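Aspartate aminotransferase (Plasmodium falciparum, PDB 3K7Y) probably catalyses the pyridoxal-phosphate-dependent transfer of the amino group of L-aspartate to 2-oxoglutarate, yielding oxaloacetate and L-glutamate. Local coordinates at residues P130-I133 with N134-N137; D344-V347 with Y348-Q351. All coordinates share one frame; numbering follows the deposited sequence.

Interaction 1: residues P130-I133 with N134-N137; sequences PPYI and NHVN. With PLP (pyridoxal-5'-phosphate), chain B.
Tyr132 and His135, three residues apart where a loop turns into a helix, make a T-shaped aromatic pair, the edge of the tyrosine directed at the face of the imidazole. The contact begins at Tyr132 CB, which lies over the His135 ring as a CH-pi partner, 4.0 Å from its centroid. The first torsion (chi1 172°) sets CG anti to the backbone N, near PLP C2A, and starts the phenol on its way to the cofactor. Tyr132 CD1 sits above the rim of the imidazole, 3.4 Å from His135 CE1, and the two planes stand at 84°. Tyr132 CE1 is flanked by PLP N1 and Asn134 CB, each 3.8 Å away, and CZ lies between Asn134 CB and PLP C3. OH is 3.9 Å from both PLP C4 and Asn134 CB. The pyridine lies over one face of the phenol, with PLP C2 offset toward its rim, while Asn134 N sits above the centre of the other. The position is consistent with that of the tryptophan over the cofactor ring in well-studied aspartate aminotransferases. Tyr132 is also the N-cap, and Ile133 O receives weak bonds from Val136 N and Asn137 N. Away from the cofactor, Pro131 CG touches Val136 CG2. The turn joins strand 124-128 to helix 133-140: Pro131 and Val136 rest on strand 145-153, and Asn134 OD1 is hydrogen-bonded to Arg283 of the second subunit.

Interaction 2: residues D344-V347 with Y348-Q351; sequences DWNV and YKKQ. With ACT (acetate ion), chain C.
From Asn346 to Lys349 the backbone makes a turn of 3-10 character, in which Lys349 N donates a long, weak hydrogen bond to Asn346 O (3.5 Å, 164°). The same two residues meet again through their side chains. Lys349, extended beyond CG, runs back alongside the turn toward Asn346, its CD passing 3.6 Å from Asn346 O, until NZ gives a weak hydrogen bond to Asn346 OD1 at 2.8 Å. A second weak bond joins Lys349 NZ to OXT of an acetate ion, 3.1 Å away and probably taken from the crystallisation liquor, so the ammonium group spans an amide oxygen and a carboxylate. The turn is preceded by an Asx turn: Asp344 OD1 accepts from Asn346 N at 3.1 Å, the donor standing well above the carboxylate plane. On a different flank of the coil, Trp345 and Tyr348 touch through CE3 and CE2, 3.8 Å apart, with their planes inclined at 40°, so that the rings cross at a slant. Tyr348 CE2 also lies 3.6 Å from Asp344 O. Both aromatic side chains reach Phe329 of helix 304-335 and Val358, whereas Asn346 faces solvent. The aliphatic part of Lys350 bends back over the turn, bringing CE to 3.3 Å from Asn346 O and CD close to Val347 O.

Interactions 1 and 2 show one principle in two settings: residues about three apart along a turn can bring their side chains together. Their centres are 24 Å apart and their nearest atoms about 10 Å, so they do not touch. Interaction 1 belongs to the active site, where Tyr132 lines the pyridoxal phosphate pocket together with Asn185 and Asp213, whereas interaction 2 is plain packing outside the cofactor pocket, in the loop between helix 304-335 and strand 355-357. Strand 145-153 supports interaction 1, and Ile157, between that strand and strand 158-159, meets Tyr348 of interaction 2.

Interaction 1: residues P130-I133 with N134-N137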
# COMPACT_ATOMS: atom_id res chain seq x y z
N PRO A 130 -28.34 -0.17 -3.75
CA PRO A 130 -27.49 0.09 -2.60
C PRO A 130 -26.04 -0.09 -3.04
O PRO A 130 -25.77 -0.77 -4.05
CB PRO A 130 -27.91 -0.99 -1.61
CG PRO A 130 -28.27 -2.16 -2.48
CD PRO A 130 -28.72 -1.60 -3.82
N PRO A 131 -25.09 0.53 -2.31
CA PRO A 131 -23.71 0.63 -2.78
C PRO A 131 -22.78 -0.31 -2.04
O PRO A 131 -23.07 -0.67 -0.90
CB PRO A 131 -23.33 2.05 -2.39
CG PRO A 131 -24.29 2.39 -1.20
CD PRO A 131 -25.32 1.31 -1.08
N TYR A 132 -21.68 -0.70 -2.66
CA TYR A 132 -20.64 -1.41 -1.94
C TYR A 132 -20.27 -0.55 -0.72
O TYR A 132 -19.86 0.60 -0.88
CB TYR A 132 -19.44 -1.62 -2.85
CG TYR A 132 -18.23 -2.17 -2.14
CD1 TYR A 132 -16.98 -1.62 -2.37
CD2 TYR A 132 -18.34 -3.23 -1.24
CE1 TYR A 132 -15.87 -2.11 -1.73
CE2 TYR A 132 -17.23 -3.72 -0.59
CZ TYR A 132 -16.00 -3.16 -0.84
OH TYR A 132 -14.88 -3.62 -0.22
N ILE A 133 -20.44 -1.11 0.49
CA ILE A 133 -20.21 -0.37 1.75
C ILE A 133 -18.97 0.50 1.75
O ILE A 133 -19.10 1.70 1.97
CB ILE A 133 -20.12 -1.26 3.00
CG1 ILE A 133 -19.84 -2.72 2.59
CG2 ILE A 133 -21.39 -1.07 3.83
CD1 ILE A 133 -19.38 -3.67 3.73
N ASN A 134 -17.80 -0.08 1.52
CA ASN A 134 -16.58 0.73 1.60
C ASN A 134 -16.63 1.97 0.70
O ASN A 134 -16.26 3.07 1.15
CB ASN A 134 -15.29 -0.07 1.44
CG ASN A 134 -14.27 0.23 2.55
OD1 ASN A 134 -13.41 -0.61 2.89
ND2 ASN A 134 -14.38 1.41 3.14
N HIS A 135 -17.12 1.85 -0.53
CA HIS A 135 -17.32 3.05 -1.32
C HIS A 135 -17.88 4.17 -0.45
O HIS A 135 -17.34 5.29 -0.44
CB HIS A 135 -18.26 2.82 -2.51
CG HIS A 135 -17.71 1.95 -3.60
ND1 HIS A 135 -16.39 1.53 -3.63
CD2 HIS A 135 -18.29 1.44 -4.71
CE1 HIS A 135 -16.20 0.78 -4.70
NE2 HIS A 135 -17.33 0.71 -5.37
N VAL A 136 -18.94 3.90 0.31
CA VAL A 136 -19.52 4.93 1.17
C VAL A 136 -18.43 5.51 2.05
O VAL A 136 -18.21 6.73 2.02
CB VAL A 136 -20.69 4.44 2.04
CG1 VAL A 136 -21.19 5.56 2.90
CG2 VAL A 136 -21.83 3.95 1.19
N ASN A 137 -17.74 4.64 2.81
CA ASN A 137 -16.72 5.10 3.76
C ASN A 137 -15.58 5.86 3.08
O ASN A 137 -15.17 6.92 3.52
CB ASN A 137 -16.13 3.93 4.58
CG ASN A 137 -15.24 4.41 5.75
OD1 ASN A 137 -15.73 4.99 6.72
ND2 ASN A 137 -13.95 4.18 5.65
N1 PLP B . -14.88 -3.26 -5.22
C2 PLP B . -15.79 -4.24 -4.92
C2A PLP B . -17.15 -4.13 -5.49
C3 PLP B . -15.42 -5.31 -4.12
O3 PLP B . -16.33 -6.30 -3.84
C4 PLP B . -14.13 -5.38 -3.60
C4A PLP B . -13.74 -6.62 -2.86
O4A PLP B . -13.20 -7.55 -3.48
C5 PLP B . -13.18 -4.38 -3.90
C6 PLP B . -13.58 -3.32 -4.71
C5A PLP B . -11.74 -4.35 -3.37
O4P PLP B . -10.98 -5.53 -3.53
P PLP B . -9.51 -5.66 -2.85
O1P PLP B . -8.64 -6.60 -3.63
O2P PLP B . -9.65 -6.29 -1.49
O3P PLP B . -8.90 -4.28 -2.81

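Interaction 2: residues D344-V347 with Y348-Q351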
# COMPACT_ATOMS: atom_id res chain seq x y z
N ASP A 344 -41.47 -17.25 -2.98
CA ASP A 344 -40.90 -17.60 -4.27
C ASP A 344 -39.37 -17.48 -4.22
O ASP A 344 -38.82 -16.37 -4.27
CB ASP A 344 -41.52 -16.77 -5.41
CG ASP A 344 -41.11 -17.26 -6.79
OD1 ASP A 344 -40.46 -18.33 -6.88
OD2 ASP A 344 -41.42 -16.57 -7.78
N TRP A 345 -38.70 -18.62 -4.13
CA TRP A 345 -37.24 -18.65 -4.09
C TRP A 345 -36.61 -18.68 -5.48
O TRP A 345 -35.39 -18.62 -5.60
CB TRP A 345 -36.74 -19.84 -3.28
CG TRP A 345 -37.15 -19.81 -1.85
CD1 TRP A 345 -38.11 -20.59 -1.26
CD2 TRP A 345 -36.62 -18.97 -0.81
NE1 TRP A 345 -38.21 -20.28 0.08
CE2 TRP A 345 -37.31 -19.29 0.38
CE3 TRP A 345 -35.63 -17.97 -0.77
CZ2 TRP A 345 -37.04 -18.65 1.60
CZ3 TRP A 345 -35.36 -17.33 0.44
CH2 TRP A 345 -36.07 -17.68 1.61
N ASN A 346 -37.44 -18.77 -6.52
CA ASN A 346 -36.94 -18.87 -7.89
C ASN A 346 -36.28 -17.57 -8.41
O ASN A 346 -35.47 -17.59 -9.35
CB ASN A 346 -38.07 -19.30 -8.83
CG ASN A 346 -37.68 -20.45 -9.74
OD1 ASN A 346 -37.96 -21.60 -9.43
ND2 ASN A 346 -37.02 -20.14 -10.85
N VAL A 347 -36.60 -16.45 -7.76
CA VAL A 347 -36.20 -15.14 -8.24
C VAL A 347 -34.78 -14.77 -7.82
O VAL A 347 -34.27 -13.71 -8.19
CB VAL A 347 -37.17 -14.05 -7.77
CG1 VAL A 347 -37.08 -12.86 -8.72
CG2 VAL A 347 -38.59 -14.59 -7.71
N TYR A 348 -34.14 -15.63 -7.04
CA TYR A 348 -32.80 -15.33 -6.57
C TYR A 348 -31.76 -16.13 -7.32
O TYR A 348 -30.57 -16.04 -7.02
CB TYR A 348 -32.68 -15.65 -5.09
CG TYR A 348 -33.65 -14.96 -4.18
CD1 TYR A 348 -33.35 -13.72 -3.63
CD2 TYR A 348 -34.84 -15.55 -3.84
CE1 TYR A 348 -34.22 -13.09 -2.80
CE2 TYR A 348 -35.74 -14.92 -3.00
CZ TYR A 348 -35.42 -13.69 -2.48
OH TYR A 348 -36.31 -13.05 -1.63
N LYS A 349 -32.21 -16.92 -8.28
CA LYS A 349 -31.31 -17.72 -9.11
C LYS A 349 -30.76 -16.90 -10.29
O LYS A 349 -29.62 -17.10 -10.69
CB LYS A 349 -31.99 -18.98 -9.62
CG LYS A 349 -32.50 -19.93 -8.53
CD LYS A 349 -33.69 -20.71 -9.07
CE LYS A 349 -34.03 -21.91 -8.20
NZ LYS A 349 -35.42 -22.41 -8.44
N LYS A 350 -31.56 -15.98 -10.82
CA LYS A 350 -31.12 -14.97 -11.79
C LYS A 350 -29.76 -14.40 -11.38
O LYS A 350 -28.86 -14.22 -12.22
CB LYS A 350 -32.12 -13.79 -11.89
CG LYS A 350 -33.51 -14.12 -12.44
CD LYS A 350 -34.46 -14.72 -11.39
CE LYS A 350 -35.48 -15.68 -12.01
NZ LYS A 350 -36.77 -15.05 -12.45
N GLN A 351 -29.62 -14.11 -10.08
CA GLN A 351 -28.42 -13.50 -9.49
C GLN A 351 -27.08 -14.14 -9.89
O GLN A 351 -27.03 -15.32 -10.27
CB GLN A 351 -28.56 -13.47 -7.97
CG GLN A 351 -29.46 -12.36 -7.49
CD GLN A 351 -29.70 -12.37 -6.00
OE1 GLN A 351 -29.35 -13.32 -5.29
NE2 GLN A 351 -30.33 -11.31 -5.52
C ACT C . -34.62 -24.44 -10.90
O ACT C . -35.78 -24.92 -10.84
OXT ACT C . -33.89 -24.65 -9.90
CH3 ACT C . -34.14 -23.65 -12.08